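PDB 7BGM: phosphoribosyl-AMP cyclohydrolase from Medicago truncatula, which probably catalyses the second and third steps of histidine biosynthesis, hydrolysing phosphoribosyl-ATP to phosphoribosyl-AMP and diphosphate and then opening the adenine ring of phosphoribosyl-AMP. Local coordinates for residues A[70-75]-A[94-99]; A[31-36]-A[62-67]. One frame throughout, in Å; residues are numbered along the deposited sequence.

Overall arrangement
Both contacts belong to the cyclohydrolase part of this bifunctional enzyme, and their centres lie about 7 Å apart. In contact 2, strand 31-37 meets the end of strand 60-63 and the turn that follows it; the chain then runs through 70-75, where contact 1 ties it to the zinc-bearing loop 94-99. The two join directly: Lys64 NZ lies 2.6 Å from Thr96 O, a probable hydrogen bond, and Phe71 CD1 packs 3.2 Å from Lys64 O. Met33, Trp62, Lys64 and Thr96 all bind AMP in a structure of this protein, although no AMP is bound to this chain here. The side chain of Met33 is about 6 Å from a zinc ion, which places nucleotide pocket and metal side by side.

Contact 1: residues A[70-75]-A[94-99]; sequences NFINVH and GPTCHT. With ZN (zinc ion), chain C; ZN (zinc ion), chain F.
Asn70 lays its amide across Gly94 and Pro95, with OD1 3.4 Å from Gly94 CA and ND2 3.1 Å from Pro95 O. Its CG stands anti to the carbonyl carbon (chi1 -65°), the setting that turns the amide onto the loop. Gly94 suits this spot because a side chain there would collide with OD1. Two residues further along each segment, Ile72 CD1 reaches Thr96 CG2 at 4.2 Å, a loose apolar touch between two branched residues. A water links the segments, donating to Asn70 O (3.0 Å) and Gly94 O while accepting from Thr96 OG1 (2.8 Å). Three bonds thus hold this water and use the threonine hydroxyl as a donor. With an alanine in place of Asn70, the loop at Gly94 and Pro95 would lose the amide packed against it and would probably be freer to shift. Further out, Ser68 OG is hydrogen-bonded to Asn70 N, just ahead of the strand. Beyond Thr96 the loop presents metal ligands. Cys97 SG binds one zinc ion with Cys104, and a nearly straight bond from Thr99 N (168°) fixes where this sulfur sits relative to the loop. His98 NE2 binds another zinc ion at 2.0 Å, which also carries two waters; Thr99 CG2 lies over one ring face, offset toward the rim. Cys81 SG of the second subunit binds both zinc ions, so both sites are completed across the dimer interface.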
loop_
_atom_site.group_PDB
_atom_site.type_symbol
_atom_site.label_atom_id
_atom_site.label_comp_id
_atom_site.label_asym_id
_atom_site.label_seq_id
_atom_site.Cartn_x
_atom_site.Cartn_y
_atom_site.Cartn_z
ATOM N N ASN A 70 8.715 -7.305 17.685
ATOM C CA ASN A 70 8.021 -6.561 16.634
ATOM C C ASN A 70 7.058 -7.487 15.890
ATOM O O ASN A 70 7.228 -7.799 14.705
ATOM C CB ASN A 70 9.035 -5.911 15.701
ATOM C CG ASN A 70 9.852 -4.857 16.419
ATOM O OD1 ASN A 70 9.330 -4.204 17.326
ATOM N ND2 ASN A 70 11.129 -4.693 16.053
ATOM N N PHE A 71 6.019 -7.915 16.618
ATOM C CA PHE A 71 5.017 -8.804 16.043
ATOM C C PHE A 71 4.222 -8.108 14.945
ATOM O O PHE A 71 4.044 -6.883 14.935
ATOM C CB PHE A 71 4.039 -9.295 17.109
ATOM C CG PHE A 71 4.688 -10.137 18.192
ATOM C CD1 PHE A 71 5.006 -11.473 17.950
ATOM C CD2 PHE A 71 5.010 -9.592 19.427
ATOM C CE1 PHE A 71 5.599 -12.272 18.910
ATOM C CE2 PHE A 71 5.619 -10.382 20.415
ATOM C CZ PHE A 71 5.939 -11.736 20.143
ATOM N N ILE A 72 3.709 -8.902 14.025
ATOM C CA ILE A 72 2.740 -8.398 13.042
ATOM C C ILE A 72 1.390 -8.970 13.418
ATOM O O ILE A 72 1.140 -10.178 13.266
ATOM C CB ILE A 72 3.132 -8.734 11.595
ATOM C CG1 ILE A 72 4.530 -8.170 11.269
ATOM C CG2 ILE A 72 2.050 -8.207 10.594
ATOM C CD1 ILE A 72 5.182 -8.910 10.057
ATOM N N ASN A 73 0.494 -8.088 13.882
ATOM C CA ASN A 73 -0.808 -8.480 14.387
ATOM C C ASN A 73 -1.768 -8.590 13.215
ATOM O O ASN A 73 -2.073 -7.585 12.558
ATOM C CB ASN A 73 -1.322 -7.456 15.385
ATOM C CG ASN A 73 -0.395 -7.297 16.548
ATOM O OD1 ASN A 73 -0.238 -8.221 17.355
ATOM N ND2 ASN A 73 0.270 -6.142 16.628
ATOM N N VAL A 74 -2.232 -9.802 12.947
ATOM C CA VAL A 74 -2.916 -10.103 11.702
ATOM C C VAL A 74 -4.403 -9.742 11.787
ATOM O O VAL A 74 -5.132 -10.236 12.655
ATOM C CB VAL A 74 -2.717 -11.570 11.312
ATOM C CG1 VAL A 74 -3.500 -11.851 10.056
ATOM C CG2 VAL A 74 -1.217 -11.801 11.041
ATOM N N HIS A 75 -4.849 -8.904 10.842
ATOM C CA HIS A 75 -6.246 -8.482 10.713
ATOM C C HIS A 75 -7.041 -9.323 9.714
ATOM O O HIS A 75 -8.262 -9.485 9.866
ATOM C CB HIS A 75 -6.309 -7.032 10.237
ATOM C CG HIS A 75 -6.038 -6.028 11.305
ATOM N ND1 HIS A 75 -4.920 -6.069 12.115
ATOM C CD2 HIS A 75 -6.733 -4.934 11.677
ATOM C CE1 HIS A 75 -4.958 -5.051 12.960
ATOM N NE2 HIS A 75 -6.043 -4.346 12.712
ATOM N N GLY A 94 6.458 -2.749 15.426
ATOM C CA GLY A 94 7.697 -2.013 15.272
ATOM C C GLY A 94 8.342 -2.424 13.960
ATOM O O GLY A 94 7.731 -3.114 13.142
ATOM N N PRO A 95 9.573 -1.979 13.716
ATOM C CA PRO A 95 10.217 -2.267 12.428
ATOM C C PRO A 95 10.317 -3.764 12.155
ATOM O O PRO A 95 10.653 -4.565 13.030
ATOM C CB PRO A 95 11.600 -1.611 12.564
ATOM C CG PRO A 95 11.724 -1.169 13.953
ATOM C CD PRO A 95 10.417 -1.170 14.606
ATOM N N THR A 96 10.023 -4.145 10.907
ATOM C CA THR A 96 9.911 -5.562 10.623
ATOM C C THR A 96 11.264 -6.199 10.330
ATOM O O THR A 96 11.459 -7.388 10.609
ATOM C CB THR A 96 8.956 -5.757 9.430
ATOM O OG1 THR A 96 7.630 -5.312 9.800
ATOM C CG2 THR A 96 8.912 -7.224 8.973
ATOM N N CYS A 97 12.207 -5.446 9.766
ATOM C CA CYS A 97 13.457 -6.061 9.309
ATOM C C CYS A 97 14.442 -6.196 10.475
ATOM O O CYS A 97 14.539 -5.323 11.347
ATOM C CB CYS A 97 14.085 -5.269 8.144
ATOM S SG CYS A 97 15.493 -6.177 7.410
ATOM N N HIS A 98 15.152 -7.330 10.503
ATOM C CA HIS A 98 16.191 -7.550 11.503
ATOM C C HIS A 98 17.279 -6.485 11.445
ATOM O O HIS A 98 17.994 -6.285 12.436
ATOM C CB HIS A 98 16.827 -8.936 11.311
ATOM C CG HIS A 98 17.588 -9.083 10.020
ATOM N ND1 HIS A 98 18.950 -8.876 9.922
ATOM C CD2 HIS A 98 17.171 -9.407 8.773
ATOM C CE1 HIS A 98 19.337 -9.066 8.670
ATOM N NE2 HIS A 98 18.277 -9.391 7.953
ATOM N N THR A 99 17.442 -5.824 10.299
ATOM C CA THR A 99 18.424 -4.753 10.185
ATOM C C THR A 99 17.984 -3.485 10.902
ATOM O O THR A 99 18.783 -2.551 11.026
ATOM C CB THR A 99 18.680 -4.393 8.712
ATOM O OG1 THR A 99 17.476 -3.875 8.129
ATOM C CG2 THR A 99 19.159 -5.592 7.911
HETATM ZN ZN ZN C . 14.552 -8.019 6.523
HETATM ZN ZN ZN F . 17.945 -10.110 6.083
HETATM O O HOH W 1 7.072 -5.871 12.442
HETATM O O HOH W 2 17.835 -12.268 5.973
HETATM O O HOH W 3 20.171 -9.201 5.203
#

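Contact 2: residues A[31-36]-A[62-67]; sequences ILMQGF and WTKGET
Trp62 offers the six-membered part of its indole to Met33, whose methyl CE comes in obliquely, 3.8 Å from CH2 and 3.9 Å from CZ2. The two side chains approach from opposite directions across backbones that stay 9.7 Å apart at Met33 CA and Lys64 CA, so a long, flexible thioether suits the span. A bend at its last torsion (chi3 -73°) swings CE toward the indole and leaves SD beside the aliphatic part of Lys64, 4.0 Å from CD. The lysine chain crosses Met33 at a slant, and its ammonium group goes on to Thr96 O; hydrocarbon and charge are thereby used separately. On the strand, Leu32 and Met33 both face Ala23 in a classic beta bulge. The other segment is shaped by a type II turn from Thr63 to Glu66, closed by Glu66 N to Thr63 O at 2.9 Å. Gly65 takes a positive phi (97°) at which a CB would press on the preceding carbonyl oxygen. The Glu66 carboxylate folds back to accept from Thr63 N at 3.0 Å through the anti lone pair of OE2, fastening the turn again. Met33, Trp62, Lys64 and the residues through Thr67 bind AMP in a structure of this protein. The chemistry fits that role: an apolar thioether and a broad aromatic ring stand beside a lysine whose charge could also attract a phosphate.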
loop_
_atom_site.group_PDB
_atom_site.type_symbol
_atom_site.label_atom_id
_atom_site.label_comp_id
_atom_site.label_asym_id
_atom_site.label_seq_id
_atom_site.Cartn_x
_atom_site.Cartn_y
_atom_site.Cartn_z
ATOM N N ILE A 31 4.597 -3.320 1.881
ATOM C CA ILE A 31 4.967 -4.715 2.063
ATOM C C ILE A 31 6.062 -4.776 3.124
ATOM O O ILE A 31 7.122 -4.146 2.979
ATOM C CB ILE A 31 5.427 -5.336 0.750
ATOM C CG1 ILE A 31 4.234 -5.320 -0.265
ATOM C CG2 ILE A 31 5.954 -6.755 0.960
ATOM C CD1 ILE A 31 4.603 -5.624 -1.717
ATOM N N LEU A 32 5.788 -5.505 4.210
ATOM C CA LEU A 32 6.698 -5.572 5.342
ATOM C C LEU A 32 7.808 -6.580 5.100
ATOM O O LEU A 32 8.985 -6.309 5.418
ATOM C CB LEU A 32 5.919 -5.967 6.603
ATOM C CG LEU A 32 4.732 -5.032 6.938
ATOM C CD1 LEU A 32 3.895 -5.544 8.127
ATOM C CD2 LEU A 32 5.243 -3.609 7.196
ATOM N N MET A 33 7.431 -7.774 4.633
ATOM C CA MET A 33 8.400 -8.873 4.455
ATOM C C MET A 33 7.689 -9.960 3.661
ATOM O O MET A 33 6.453 -9.993 3.586
ATOM C CB MET A 33 8.912 -9.458 5.802
ATOM C CG MET A 33 7.777 -10.070 6.621
ATOM S SD MET A 33 8.331 -10.925 8.113
ATOM C CE MET A 33 9.078 -12.404 7.420
ATOM N N GLN A 34 8.480 -10.887 3.116
ATOM C CA GLN A 34 7.905 -12.025 2.432
ATOM C C GLN A 34 8.707 -13.253 2.830
ATOM O O GLN A 34 9.945 -13.190 2.906
ATOM C CB GLN A 34 7.910 -11.829 0.903
ATOM C CG GLN A 34 7.478 -13.092 0.100
ATOM C CD GLN A 34 8.688 -13.916 -0.391
ATOM O OE1 GLN A 34 9.546 -13.411 -1.120
ATOM N NE2 GLN A 34 8.740 -15.184 -0.001
ATOM N N GLY A 35 7.974 -14.324 3.187
ATOM C CA GLY A 35 8.580 -15.601 3.459
ATOM C C GLY A 35 7.774 -16.747 2.901
ATOM O O GLY A 35 7.104 -16.597 1.877
ATOM N N PHE A 36 7.833 -17.897 3.562
ATOM C CA PHE A 36 7.111 -19.086 3.142
ATOM C C PHE A 36 6.317 -19.596 4.339
ATOM O O PHE A 36 6.636 -19.296 5.501
ATOM C CB PHE A 36 8.089 -20.168 2.561
ATOM C CG PHE A 36 8.670 -19.756 1.262
ATOM C CD1 PHE A 36 9.794 -18.925 1.216
ATOM C CD2 PHE A 36 8.065 -20.135 0.070
ATOM C CE1 PHE A 36 10.302 -18.477 0.003
ATOM C CE2 PHE A 36 8.580 -19.715 -1.152
ATOM C CZ PHE A 36 9.685 -18.870 -1.186
ATOM N N TRP A 62 8.624 -20.162 12.739
ATOM C CA TRP A 62 9.012 -19.007 13.540
ATOM C C TRP A 62 7.984 -17.910 13.371
ATOM O O TRP A 62 7.374 -17.754 12.313
ATOM C CB TRP A 62 10.408 -18.475 13.195
ATOM C CG TRP A 62 10.533 -17.842 11.828
ATOM C CD1 TRP A 62 10.588 -18.492 10.606
ATOM C CD2 TRP A 62 10.676 -16.451 11.552
ATOM N NE1 TRP A 62 10.736 -17.558 9.578
ATOM C CE2 TRP A 62 10.813 -16.305 10.139
ATOM C CE3 TRP A 62 10.741 -15.305 12.361
ATOM C CZ2 TRP A 62 10.968 -15.052 9.524
ATOM C CZ3 TRP A 62 10.918 -14.072 11.754
ATOM C CH2 TRP A 62 11.006 -13.949 10.338
ATOM N N THR A 63 7.794 -17.166 14.443
ATOM C CA THR A 63 6.824 -16.084 14.480
ATOM C C THR A 63 7.606 -14.784 14.458
ATOM O O THR A 63 8.518 -14.590 15.279
ATOM C CB THR A 63 5.948 -16.196 15.717
ATOM O OG1 THR A 63 5.195 -17.422 15.648
ATOM C CG2 THR A 63 4.990 -14.987 15.830
ATOM N N LYS A 64 7.281 -13.919 13.504
ATOM C CA LYS A 64 7.945 -12.632 13.426
ATOM C C LYS A 64 7.725 -11.876 14.729
ATOM O O LYS A 64 6.584 -11.730 15.184
ATOM C CB LYS A 64 7.411 -11.861 12.229
ATOM C CG LYS A 64 7.853 -10.441 12.194
ATOM C CD LYS A 64 9.364 -10.375 11.953
ATOM C CE LYS A 64 10.004 -9.252 12.701
ATOM N NZ LYS A 64 11.494 -9.260 12.413
ATOM N N GLY A 65 8.825 -11.449 15.373
ATOM C CA GLY A 65 8.746 -10.783 16.664
ATOM C C GLY A 65 8.975 -11.681 17.868
ATOM O O GLY A 65 9.050 -11.168 19.018
ATOM N N GLU A 66 9.128 -13.005 17.673
ATOM C CA GLU A 66 9.303 -13.840 18.859
ATOM C C GLU A 66 10.546 -13.457 19.662
ATOM O O GLU A 66 10.550 -13.641 20.880
ATOM C CB GLU A 66 9.358 -15.313 18.496
ATOM C CG GLU A 66 10.564 -15.732 17.745
ATOM C CD GLU A 66 10.543 -17.234 17.553
ATOM O OE1 GLU A 66 11.167 -17.952 18.368
ATOM O OE2 GLU A 66 9.855 -17.694 16.622
ATOM N N THR A 67 11.585 -12.914 19.021
ATOM C CA THR A 67 12.750 -12.348 19.712
ATOM C C THR A 67 12.751 -10.830 19.733
ATOM O O THR A 67 13.123 -10.223 20.746
ATOM C CB THR A 67 14.051 -12.803 19.040
ATOM O OG1 THR A 67 14.065 -14.215 18.991
ATOM C CG2 THR A 67 15.292 -12.309 19.813
#